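Local structure of MGS-MChE2 (Uncultured bacterium, 5JD6) at residues A[20-25]-A[82-88]; A[41-47]-A[245-249]. The protein is an alpha/beta hydrolase, probably an esterase that cleaves ester bonds with a serine nucleophile. Residues are numbered along the deposited sequence.

Contact 1 of 2, residues A[20-25]-A[82-88]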
loop_
_atom_site.group_PDB
_atom_site.type_symbol
_atom_site.label_atom_id
_atom_site.label_comp_id
_atom_site.label_asym_id
_atom_site.label_seq_id
_atom_site.Cartn_x
_atom_site.Cartn_y
_atom_site.Cartn_z
ATOM N N THR A 20 -13.679 -0.523 -11.783
ATOM C CA THR A 20 -13.262 0.350 -10.689
ATOM C C THR A 20 -11.763 0.238 -10.436
ATOM O O THR A 20 -11.239 -0.863 -10.270
ATOM C CB THR A 20 -14.026 0.018 -9.392
ATOM O OG1 THR A 20 -15.423 -0.121 -9.681
ATOM C CG2 THR A 20 -13.827 1.110 -8.351
ATOM N N PRO A 21 -11.063 1.383 -10.413
ATOM C CA PRO A 21 -9.604 1.380 -10.265
ATOM C C PRO A 21 -9.126 1.057 -8.851
ATOM O O PRO A 21 -9.560 1.681 -7.884
ATOM C CB PRO A 21 -9.213 2.809 -10.654
ATOM C CG PRO A 21 -10.410 3.623 -10.322
ATOM C CD PRO A 21 -11.594 2.742 -10.617
ATOM N N ILE A 22 -8.237 0.075 -8.749
ATOM C CA ILE A 22 -7.552 -0.227 -7.500
ATOM C C ILE A 22 -6.069 0.088 -7.650
ATOM O O ILE A 22 -5.365 -0.565 -8.423
ATOM C CB ILE A 22 -7.720 -1.702 -7.087
ATOM C CG1 ILE A 22 -9.194 -2.032 -6.850
ATOM C CG2 ILE A 22 -6.902 -2.005 -5.840
ATOM C CD1 ILE A 22 -9.436 -3.474 -6.455
ATOM N N VAL A 23 -5.598 1.096 -6.921
ATOM C CA VAL A 23 -4.192 1.475 -6.975
ATOM C C VAL A 23 -3.418 0.819 -5.836
ATOM O O VAL A 23 -3.745 0.997 -4.663
ATOM C CB VAL A 23 -4.012 3.002 -6.916
ATOM C CG1 VAL A 23 -2.537 3.363 -6.968
ATOM C CG2 VAL A 23 -4.764 3.663 -8.063
ATOM N N ILE A 24 -2.390 0.061 -6.199
ATOM C CA ILE A 24 -1.630 -0.733 -5.243
ATOM C C ILE A 24 -0.267 -0.122 -4.931
ATOM O O ILE A 24 0.511 0.174 -5.835
ATOM C CB ILE A 24 -1.424 -2.165 -5.767
ATOM C CG1 ILE A 24 -2.744 -2.935 -5.739
ATOM C CG2 ILE A 24 -0.373 -2.888 -4.949
ATOM C CD1 ILE A 24 -2.626 -4.359 -6.233
ATOM N N LEU A 25 0.016 0.062 -3.645
ATOM C CA LEU A 25 1.309 0.576 -3.212
ATOM C C LEU A 25 2.101 -0.486 -2.457
ATOM O O LEU A 25 1.764 -0.837 -1.326
ATOM C CB LEU A 25 1.130 1.811 -2.334
ATOM C CG LEU A 25 0.510 3.036 -3.001
ATOM C CD1 LEU A 25 0.376 4.167 -1.997
ATOM C CD2 LEU A 25 1.346 3.469 -4.193
ATOM N N TYR A 82 -8.689 10.058 -12.556
ATOM C CA TYR A 82 -9.687 9.462 -11.676
ATOM C C TYR A 82 -10.171 10.466 -10.639
ATOM O O TYR A 82 -9.374 11.195 -10.049
ATOM C CB TYR A 82 -9.118 8.227 -10.974
ATOM C CG TYR A 82 -8.740 7.104 -11.909
ATOM C CD1 TYR A 82 -9.557 6.756 -12.974
ATOM C CD2 TYR A 82 -7.563 6.391 -11.725
ATOM C CE1 TYR A 82 -9.214 5.728 -13.830
ATOM C CE2 TYR A 82 -7.211 5.361 -12.576
ATOM C CZ TYR A 82 -8.040 5.036 -13.627
ATOM O OH TYR A 82 -7.694 4.013 -14.478
ATOM N N GLU A 83 -11.481 10.497 -10.421
ATOM C CA GLU A 83 -12.067 11.355 -9.398
ATOM C C GLU A 83 -11.917 10.699 -8.033
ATOM O O GLU A 83 -11.867 11.375 -7.005
ATOM C CB GLU A 83 -13.540 11.627 -9.701
ATOM C CG GLU A 83 -13.890 11.536 -11.177
ATOM C CD GLU A 83 -15.386 11.575 -11.424
ATOM O OE1 GLU A 83 -16.102 10.719 -10.864
ATOM O OE2 GLU A 83 -15.843 12.459 -12.178
ATOM N N ASN A 84 -11.848 9.371 -8.038
ATOM C CA ASN A 84 -11.648 8.599 -6.819
ATOM C C ASN A 84 -11.106 7.209 -7.135
ATOM O O ASN A 84 -11.423 6.631 -8.174
ATOM C CB ASN A 84 -12.953 8.489 -6.027
ATOM C CG ASN A 84 -14.001 7.658 -6.742
ATOM O OD1 ASN A 84 -14.068 7.643 -7.971
ATOM N ND2 ASN A 84 -14.826 6.959 -5.970
ATOM N N VAL A 85 -10.276 6.682 -6.241
ATOM C CA VAL A 85 -9.713 5.347 -6.411
ATOM C C VAL A 85 -9.785 4.544 -5.121
ATOM O O VAL A 85 -10.134 5.070 -4.064
ATOM C CB VAL A 85 -8.238 5.397 -6.867
ATOM C CG1 VAL A 85 -8.125 5.973 -8.268
ATOM C CG2 VAL A 85 -7.402 6.195 -5.875
ATOM N N ILE A 86 -9.451 3.263 -5.217
ATOM C CA ILE A 86 -9.291 2.422 -4.042
ATOM C C ILE A 86 -7.805 2.179 -3.803
ATOM O O ILE A 86 -7.103 1.680 -4.684
ATOM C CB ILE A 86 -10.025 1.077 -4.193
ATOM C CG1 ILE A 86 -11.533 1.308 -4.299
ATOM C CG2 ILE A 86 -9.710 0.165 -3.019
ATOM C CD1 ILE A 86 -12.339 0.036 -4.450
ATOM N N LEU A 87 -7.327 2.546 -2.619
ATOM C CA LEU A 87 -5.916 2.382 -2.282
ATOM C C LEU A 87 -5.658 1.106 -1.487
ATOM O O LEU A 87 -6.272 0.869 -0.444
ATOM C CB LEU A 87 -5.406 3.586 -1.490
ATOM C CG LEU A 87 -5.280 4.911 -2.239
ATOM C CD1 LEU A 87 -4.606 5.947 -1.354
ATOM C CD2 LEU A 87 -4.511 4.727 -3.538
ATOM N N LEU A 88 -4.737 0.293 -1.993
ATOM C CA LEU A 88 -4.305 -0.917 -1.309
ATOM C C LEU A 88 -2.814 -0.813 -1.017
ATOM O O LEU A 88 -2.006 -0.632 -1.929
ATOM C CB LEU A 88 -4.621 -2.155 -2.156
ATOM C CG LEU A 88 -4.066 -3.518 -1.734
ATOM C CD1 LEU A 88 -4.316 -3.797 -0.262
ATOM C CD2 LEU A 88 -4.678 -4.613 -2.593
#

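Contact 2 of 2, residues A[41-47]-A[245-249]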
loop_
_atom_site.group_PDB
_atom_site.type_symbol
_atom_site.label_atom_id
_atom_site.label_comp_id
_atom_site.label_asym_id
_atom_site.label_seq_id
_atom_site.Cartn_x
_atom_site.Cartn_y
_atom_site.Cartn_z
ATOM N N TYR A 41 -7.110 -11.992 -9.721
ATOM C CA TYR A 41 -8.467 -12.143 -9.210
ATOM C C TYR A 41 -9.391 -10.985 -9.595
ATOM O O TYR A 41 -10.375 -11.175 -10.307
ATOM C CB TYR A 41 -8.427 -12.291 -7.687
ATOM C CG TYR A 41 -9.771 -12.541 -7.043
ATOM C CD1 TYR A 41 -10.322 -13.815 -7.009
ATOM C CD2 TYR A 41 -10.481 -11.504 -6.452
ATOM C CE1 TYR A 41 -11.550 -14.048 -6.414
ATOM C CE2 TYR A 41 -11.708 -11.726 -5.853
ATOM C CZ TYR A 41 -12.236 -12.999 -5.838
ATOM O OH TYR A 41 -13.457 -13.221 -5.244
ATOM N N PHE A 42 -9.060 -9.788 -9.126
ATOM C CA PHE A 42 -9.963 -8.640 -9.216
ATOM C C PHE A 42 -10.237 -8.045 -10.610
ATOM O O PHE A 42 -11.325 -7.514 -10.832
ATOM C CB PHE A 42 -9.450 -7.535 -8.291
ATOM C CG PHE A 42 -9.631 -7.848 -6.835
ATOM C CD1 PHE A 42 -10.786 -7.469 -6.172
ATOM C CD2 PHE A 42 -8.663 -8.553 -6.138
ATOM C CE1 PHE A 42 -10.963 -7.769 -4.833
ATOM C CE2 PHE A 42 -8.835 -8.855 -4.799
ATOM C CZ PHE A 42 -9.987 -8.464 -4.148
ATOM N N PRO A 43 -9.273 -8.109 -11.549
ATOM C CA PRO A 43 -9.655 -7.578 -12.864
ATOM C C PRO A 43 -10.746 -8.392 -13.558
ATOM O O PRO A 43 -11.437 -7.866 -14.429
ATOM C CB PRO A 43 -8.348 -7.639 -13.662
ATOM C CG PRO A 43 -7.519 -8.624 -12.957
ATOM C CD PRO A 43 -7.843 -8.453 -11.510
ATOM N N GLU A 44 -10.896 -9.654 -13.171
ATOM C CA GLU A 44 -11.940 -10.500 -13.734
ATOM C C GLU A 44 -13.220 -10.390 -12.913
ATOM O O GLU A 44 -14.213 -11.060 -13.194
ATOM C CB GLU A 44 -11.472 -11.955 -13.803
ATOM C CG GLU A 44 -10.142 -12.145 -14.519
ATOM C CD GLU A 44 -10.220 -11.844 -16.006
ATOM O OE1 GLU A 44 -11.343 -11.801 -16.554
ATOM O OE2 GLU A 44 -9.154 -11.648 -16.627
ATOM N N LYS A 45 -13.188 -9.535 -11.895
ATOM C CA LYS A 45 -14.352 -9.306 -11.049
ATOM C C LYS A 45 -14.897 -7.894 -11.240
ATOM O O LYS A 45 -15.735 -7.431 -10.465
ATOM C CB LYS A 45 -14.001 -9.547 -9.581
ATOM C CG LYS A 45 -13.740 -11.007 -9.242
ATOM C CD LYS A 45 -15.019 -11.824 -9.324
ATOM C CE LYS A 45 -14.766 -13.290 -9.017
ATOM N NZ LYS A 45 -13.952 -13.947 -10.077
ATOM N N GLY A 46 -14.413 -7.213 -12.275
ATOM C CA GLY A 46 -14.890 -5.884 -12.611
ATOM C C GLY A 46 -14.082 -4.757 -11.995
ATOM O O GLY A 46 -14.612 -3.675 -11.743
ATOM N N TYR A 47 -12.799 -5.004 -11.753
ATOM C CA TYR A 47 -11.934 -3.988 -11.161
ATOM C C TYR A 47 -10.715 -3.687 -12.026
ATOM O O TYR A 47 -10.258 -4.530 -12.795
ATOM C CB TYR A 47 -11.482 -4.419 -9.765
ATOM C CG TYR A 47 -12.608 -4.494 -8.763
ATOM C CD1 TYR A 47 -13.017 -3.367 -8.063
ATOM C CD2 TYR A 47 -13.266 -5.692 -8.520
ATOM C CE1 TYR A 47 -14.050 -3.431 -7.147
ATOM C CE2 TYR A 47 -14.298 -5.766 -7.605
ATOM C CZ TYR A 47 -14.686 -4.633 -6.923
ATOM O OH TYR A 47 -15.714 -4.706 -6.013
ATOM N N LEU A 245 -11.189 -9.508 0.979
ATOM C CA LEU A 245 -11.259 -8.177 0.388
ATOM C C LEU A 245 -12.470 -8.035 -0.529
ATOM O O LEU A 245 -13.142 -7.001 -0.524
ATOM C CB LEU A 245 -9.975 -7.868 -0.386
ATOM C CG LEU A 245 -9.922 -6.504 -1.079
ATOM C CD1 LEU A 245 -10.215 -5.396 -0.079
ATOM C CD2 LEU A 245 -8.571 -6.285 -1.745
ATOM N N HIS A 246 -12.745 -9.074 -1.309
ATOM C CA HIS A 246 -13.861 -9.047 -2.249
ATOM C C HIS A 246 -15.190 -8.905 -1.518
ATOM O O HIS A 246 -16.056 -8.134 -1.932
ATOM C CB HIS A 246 -13.873 -10.310 -3.110
ATOM C CG HIS A 246 -14.747 -10.207 -4.321
ATOM N ND1 HIS A 246 -15.111 -11.304 -5.070
ATOM C CD2 HIS A 246 -15.323 -9.136 -4.916
ATOM C CE1 HIS A 246 -15.876 -10.915 -6.075
ATOM N NE2 HIS A 246 -16.021 -9.603 -6.003
ATOM N N GLU A 247 -15.345 -9.651 -0.426
ATOM C CA GLU A 247 -16.578 -9.616 0.350
ATOM C C GLU A 247 -16.779 -8.264 1.019
ATOM O O GLU A 247 -17.908 -7.804 1.180
ATOM C CB GLU A 247 -16.586 -10.727 1.401
ATOM C CG GLU A 247 -17.208 -12.026 0.914
ATOM C CD GLU A 247 -18.644 -11.849 0.449
ATOM O OE1 GLU A 247 -19.359 -10.996 1.017
ATOM O OE2 GLU A 247 -19.058 -12.565 -0.487
ATOM N N TRP A 248 -15.679 -7.630 1.408
ATOM C CA TRP A 248 -15.744 -6.303 1.998
ATOM C C TRP A 248 -16.218 -5.296 0.955
ATOM O O TRP A 248 -16.984 -4.383 1.265
ATOM C CB TRP A 248 -14.384 -5.895 2.566
ATOM C CG TRP A 248 -14.415 -4.605 3.325
ATOM C CD1 TRP A 248 -14.866 -4.415 4.599
ATOM C CD2 TRP A 248 -13.977 -3.323 2.858
ATOM N NE1 TRP A 248 -14.735 -3.093 4.953
ATOM C CE2 TRP A 248 -14.191 -2.403 3.903
ATOM C CE3 TRP A 248 -13.421 -2.867 1.659
ATOM C CZ2 TRP A 248 -13.870 -1.052 3.785
ATOM C CZ3 TRP A 248 -13.104 -1.525 1.544
ATOM C CH2 TRP A 248 -13.331 -0.634 2.600
ATOM N N PHE A 249 -15.763 -5.475 -0.282
ATOM C CA PHE A 249 -16.193 -4.634 -1.394
ATOM C C PHE A 249 -17.692 -4.779 -1.648
ATOM O O PHE A 249 -18.386 -3.795 -1.901
ATOM C CB PHE A 249 -15.416 -4.978 -2.670
ATOM C CG PHE A 249 -14.013 -4.434 -2.700
ATOM C CD1 PHE A 249 -13.628 -3.413 -1.844
ATOM C CD2 PHE A 249 -13.081 -4.938 -3.593
ATOM C CE1 PHE A 249 -12.339 -2.909 -1.875
ATOM C CE2 PHE A 249 -11.789 -4.440 -3.630
ATOM C CZ PHE A 249 -11.417 -3.423 -2.770
#

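Contact 1 of 2, residues A[20-25]-A[82-88]
At the start of strand 20-25, Thr20 lays its CG2 4.3 Å from CD1 of Ile86. Pro21 follows with two roles. Its CB sits over one face of the Tyr82 ring in a CH-pi contact, 4.0 Å from the ring centroid, while its carbonyl opens the parallel ladder by accepting a hydrogen bond from N of Ile86 (3.1 Å to O of Pro21). Ile22 pairs with Ile86, and its side chain shares a sheet face with Ile86, Ile24 and Leu88. Val23 points to the other face, where its CB meets CD2 of Leu87 at 3.8 Å. Its backbone bonds both ways, N of Val23 to O of Ile86 (2.8 Å) and N of Leu88 to O of Val23 (2.9 Å), the staggered pattern of parallel strands. Ile24 sets CG1 4.1 Å from CD2 of Leu88, and N of Leu25 closes the ladder on O of Leu88 at 2.7 Å. Strand 85-91 ends within a GxSxG sequence (Gly89, Ser91, Gly93), consistent with the nucleophile elbow of this fold. Strand 20-25 also bonds to strand 47-52 at its other edge, helix 66-80 covers Val23, Leu25 and Val85, and strand 108-113 continues the sheet beyond strand 85-91.

Contact 2 of 2, residues A[41-47]-A[245-249]
An aromatic cluster joins the connection between helix 36-41 and strand 47-52 to the C-terminal helix 238-252, near the periphery of the alpha/beta hydrolase fold. Tyr41 belongs to helix 36-41, Phe42 follows it and Tyr47 begins strand 47-52; His246 and Phe249 come from one side of helix 238-252. The polar link is a short hydrogen bond, OH of Tyr41 to ND1 of His246 at 2.5 Å; the Tyr41 ring also turns its edge to the imidazole face in an offset edge-to-face pair, with planes at 82°. The aliphatic part of Lys45 reaches the same imidazole, its CD 3.5 Å from CE1 of His246. Phe42 wedges against the helix: its CZ lies 3.5 Å from CD2 of Leu245 and its CE1 3.6 Å from CE2 of Phe249. Tyr47 packs with CZ 3.7 Å from CD2 of Phe249, and its hydroxyl bonds to the carbonyl of Phe254 at the C terminus. Gly46 adopts backbone angles (phi 93°) at which a side chain would press on the carbonyl O of Lys45. Around the cluster, Leu245 rests on Ile198 of strand 195-200, and Ile22 of strand 20-25 lies against Tyr47 and Phe249.

From the N terminus the chain forms strands 4-8 and 11-16, then strand 20-25, and passes through 41-47 before reaching 82-88, where contact 1 closes a loop within the central sheet. Contact 2 is completed much later, when helix 238-252 returns to segment 41-47, so the two loops cross. Contact 1 joins neighbouring strands; contact 2 fastens the C-terminal helix beside that sheet. Their centres are about 12 Å apart and they touch directly: N of Thr20 lies 3.3 Å from O of Gly46, a probable hydrogen bond, while Phe249 packs with CE2 3.8 Å from CD1 of Ile22 and CE1 3.9 Å from CD1 of Ile86.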